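Local coordinates for glutamate receptor 1 (Adineta vaga, PDB 4IO2), which binds glutamate through the extracellular ligand-binding domain given here, as part of a receptor ion channel that the ligand probably gates, at the interface of chains A and B. Residues are numbered along the deposited sequence; one frame, centred on the assembly and turned at random. Chains: chain A/B, Glutamate receptor 1.

Contact 1: the interface of chains A and B. Residues chain A 226-227, 229-230; chain B 88-90, 143.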
# COMPACT_ATOMS: atom_id res chain seq x y z
N LEU A 226 -3.64 -3.48 -10.72
CA LEU A 226 -4.82 -3.16 -9.90
C LEU A 226 -5.95 -4.14 -10.20
O LEU A 226 -6.68 -4.52 -9.33
CB LEU A 226 -5.22 -1.73 -10.16
CG LEU A 226 -4.25 -0.72 -9.54
CD1 LEU A 226 -4.45 0.68 -10.15
CD2 LEU A 226 -4.43 -0.69 -8.03
N SER A 227 -6.09 -4.57 -11.45
CA SER A 227 -7.07 -5.57 -11.80
C SER A 227 -6.75 -6.91 -11.13
O SER A 227 -7.66 -7.57 -10.62
CB SER A 227 -7.15 -5.73 -13.32
OG SER A 227 -8.09 -6.73 -13.63
N ARG A 229 -5.22 -7.24 -8.33
CA ARG A 229 -5.56 -7.00 -6.94
C ARG A 229 -7.08 -7.19 -6.74
O ARG A 229 -7.53 -7.98 -5.88
CB ARG A 229 -5.09 -5.57 -6.57
CG ARG A 229 -5.28 -5.12 -5.09
CD ARG A 229 -5.11 -3.57 -4.89
NE ARG A 229 -3.72 -3.14 -4.98
CZ ARG A 229 -3.27 -1.92 -4.73
NH1 ARG A 229 -4.09 -0.95 -4.35
NH2 ARG A 229 -1.99 -1.66 -4.87
N GLU A 230 -7.86 -6.48 -7.54
CA GLU A 230 -9.31 -6.42 -7.36
C GLU A 230 -9.95 -7.79 -7.53
O GLU A 230 -10.91 -8.10 -6.82
CB GLU A 230 -9.91 -5.42 -8.36
CG GLU A 230 -9.58 -3.99 -7.95
CD GLU A 230 -9.67 -2.95 -9.05
OE1 GLU A 230 -10.22 -3.22 -10.12
OE2 GLU A 230 -9.06 -1.87 -8.88
N VAL B 88 -7.28 3.73 -4.71
CA VAL B 88 -6.67 3.50 -6.01
C VAL B 88 -7.34 2.30 -6.67
O VAL B 88 -7.34 1.20 -6.11
CB VAL B 88 -5.17 3.22 -5.83
CG1 VAL B 88 -4.51 3.07 -7.16
CG2 VAL B 88 -4.50 4.37 -5.07
N THR B 89 -7.96 2.51 -7.81
CA THR B 89 -8.65 1.43 -8.52
C THR B 89 -8.20 1.38 -9.97
O THR B 89 -7.75 2.37 -10.51
CB THR B 89 -10.19 1.60 -8.50
OG1 THR B 89 -10.56 2.68 -9.38
CG2 THR B 89 -10.76 1.78 -7.11
N SER B 90 -8.39 0.23 -10.60
CA SER B 90 -8.01 0.05 -11.99
C SER B 90 -8.78 0.99 -12.92
O SER B 90 -8.20 1.57 -13.82
CB SER B 90 -8.22 -1.39 -12.44
OG SER B 90 -9.59 -1.81 -12.37
N ASP B 143 -17.91 -1.22 -6.72
CA ASP B 143 -17.21 -2.17 -7.54
C ASP B 143 -17.13 -3.54 -6.94
O ASP B 143 -17.32 -4.57 -7.65
CB ASP B 143 -15.77 -1.67 -7.72
CG ASP B 143 -15.20 -1.96 -9.08
OD1 ASP B 143 -15.81 -2.75 -9.83
OD2 ASP B 143 -14.15 -1.36 -9.42
O HOH W 1 -11.71 -0.71 -10.89
O HOH W 2 -8.52 -1.36 -6.11
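The carboxylate of A:Glu230 meets the start of the short helix 90-93 of chain B with both oxygens. A:Glu230 OE1 accepts from the B:Ser90 hydroxyl OG at 2.7 Å. A:Glu230 OE2 accepts from the B:Ser90 backbone N at 2.8 Å, with 162° at the hydrogen. Each oxygen uses its syn lone pair, so the carboxylate straddles one residue and its rotation is fixed by two bonds. This is an N-cap-like grip, and the amino end of the helix would probably stabilise the negative charge. In A:Glu230, CG lies anti to the carbonyl carbon (chi1 -72°) and the chain beyond it is extended, which carries the acid from the end of helix 218-230 across to chain B. B:Ser90 turns OG between its own backbone N and carbonyl carbon (chi1 62°), bringing hydroxyl and amide to bear on the same carboxylate.

One helical turn earlier, A:Leu226 and B:Val88 cross at about a right angle, A:Leu226 CD1 lying 3.8 Å from the B:Val88 methyl CG1. The other leucine methyl, CD2, sits over the centre of the A:Arg229 guanidinium face, so the leucine is packed between its own chain and the partner. Water extends the polar part: water 2 joins OE2 of A:Glu230 to the B:Val88 carbonyl, and water 1 lies 2.8 Å from B:Ser90 OG and 3.0 Å from A:Glu230 OE1.

Contact 2: the interface of chains A and B. Residues chain A 93, 213; chain B 100, 218-219, 222-223.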
# COMPACT_ATOMS: atom_id res chain seq x y z
N ARG A 93 13.08 6.20 -5.41
CA ARG A 93 12.15 6.94 -6.28
C ARG A 93 12.82 8.13 -6.96
O ARG A 93 12.31 8.58 -7.98
CB ARG A 93 10.93 7.35 -5.44
CG ARG A 93 9.85 8.09 -6.24
CD ARG A 93 9.15 7.19 -7.26
NE ARG A 93 8.21 7.89 -8.09
CZ ARG A 93 8.53 8.51 -9.22
NH1 ARG A 93 9.79 8.54 -9.65
NH2 ARG A 93 7.59 9.12 -9.94
N LYS A 213 11.86 5.95 -14.92
CA LYS A 213 11.08 7.14 -14.73
C LYS A 213 10.43 7.55 -16.05
O LYS A 213 10.96 7.30 -17.13
CB LYS A 213 11.97 8.27 -14.22
CG LYS A 213 12.42 8.03 -12.78
CD LYS A 213 13.06 9.26 -12.21
CE LYS A 213 14.42 9.50 -12.77
NZ LYS A 213 15.02 10.73 -12.14
N ASN B 100 2.34 7.54 -4.86
CA ASN B 100 2.58 6.50 -3.87
C ASN B 100 1.52 6.54 -2.79
O ASN B 100 1.00 7.60 -2.41
CB ASN B 100 3.97 6.59 -3.26
CG ASN B 100 5.02 6.20 -4.24
OD1 ASN B 100 5.63 7.05 -4.87
ND2 ASN B 100 5.22 4.91 -4.40
N ALA B 218 5.39 14.51 -10.83
CA ALA B 218 5.12 13.20 -10.21
C ALA B 218 6.21 12.77 -9.26
O ALA B 218 5.95 12.33 -8.15
CB ALA B 218 4.96 12.12 -11.29
N LYS B 219 7.46 12.87 -9.69
CA LYS B 219 8.56 12.41 -8.87
C LYS B 219 8.69 13.24 -7.59
O LYS B 219 8.83 12.68 -6.49
CB LYS B 219 9.86 12.44 -9.64
CG LYS B 219 11.05 12.04 -8.82
CD LYS B 219 12.35 12.39 -9.48
CE LYS B 219 12.58 13.87 -9.38
NZ LYS B 219 14.01 14.18 -9.23
N ASP B 222 5.98 12.16 -5.17
CA ASP B 222 6.19 10.80 -4.67
C ASP B 222 7.34 10.76 -3.66
O ASP B 222 7.23 10.12 -2.61
CB ASP B 222 6.49 9.81 -5.81
CG ASP B 222 5.25 9.28 -6.51
OD1 ASP B 222 4.11 9.59 -6.08
OD2 ASP B 222 5.43 8.58 -7.55
N VAL B 223 8.45 11.40 -3.97
CA VAL B 223 9.58 11.41 -3.04
C VAL B 223 9.16 12.01 -1.71
O VAL B 223 9.57 11.53 -0.65
CB VAL B 223 10.81 12.13 -3.64
CG1 VAL B 223 11.87 12.42 -2.60
CG2 VAL B 223 11.39 11.29 -4.78
O HOH W 3 4.77 8.51 -10.11
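Helical backbone on both sides frames the contact: A:Arg93 ends the short helix 90-93, and B:Lys219, B:Asp222 and B:Val223 lie within helix 218-230, where the spacing of three and four residues puts their side chains on one surface. Across that surface A:Arg93 grips B:Asp222 side-on, directing two nitrogens to the same carboxylate oxygen. A:Arg93 NE forms a salt bridge to B:Asp222 OD2 at 2.9 Å, on the anti lone pair and close to the guanidinium plane. The second bond, from A:Arg93 NH2 to B:Asp222 OD2 at 3.3 Å, is longer and more bent, reaching OD2 well out of the carboxylate plane. The guanidinium and carboxylate planes are 67° apart, so the pair is not a coplanar fork.

Chi1 (-178°) carries A:Arg93 CG to B:Val223 CG2 at 3.8 Å, and the bend at chi2 (68°) then turns the rest of the chain toward B:Asp222 and B:Lys219. The guanidinium lies beside the first turn of chain B helix 218-230, with one face toward B:Lys219 CA, 3.5 Å above the plane and offset toward the rim. Water 3 supplements the grip, lying 2.9 Å from A:Arg93 NH2 and close to B:Asp222 OD2. On the other oxygen, the B:Asn100 backbone N donates to B:Asp222 OD1 at 3.0 Å from above the carboxylate plane, a second-shell bond that would help fix the carboxylate's orientation for the arginine. A:Lys213 NZ and B:Lys219 NZ stand 4.6 Å apart, a proximity likely to be mildly unfavourable if both are charged. Altogether the site joins two ligand-binding domains by a buttressed salt bridge, consistent with a role in dimer assembly.

Centres of the C-alpha atoms of contact 1 and contact 2 lie about 20 Å apart along one two-fold symmetric interface. Both contacts set helix 218-230 of one chain against helix 90-93 of the other, with the chains exchanged: contact 1 uses the later part of the long helix in chain A, contact 2 its earlier part in chain B. Symmetry gives each a twin, so every copy offers both helices to its partner. Pairing of ligand-binding domains is characteristic of ionotropic glutamate receptors, and this dimer may represent that assembly, although the isolated domains alone do not establish it.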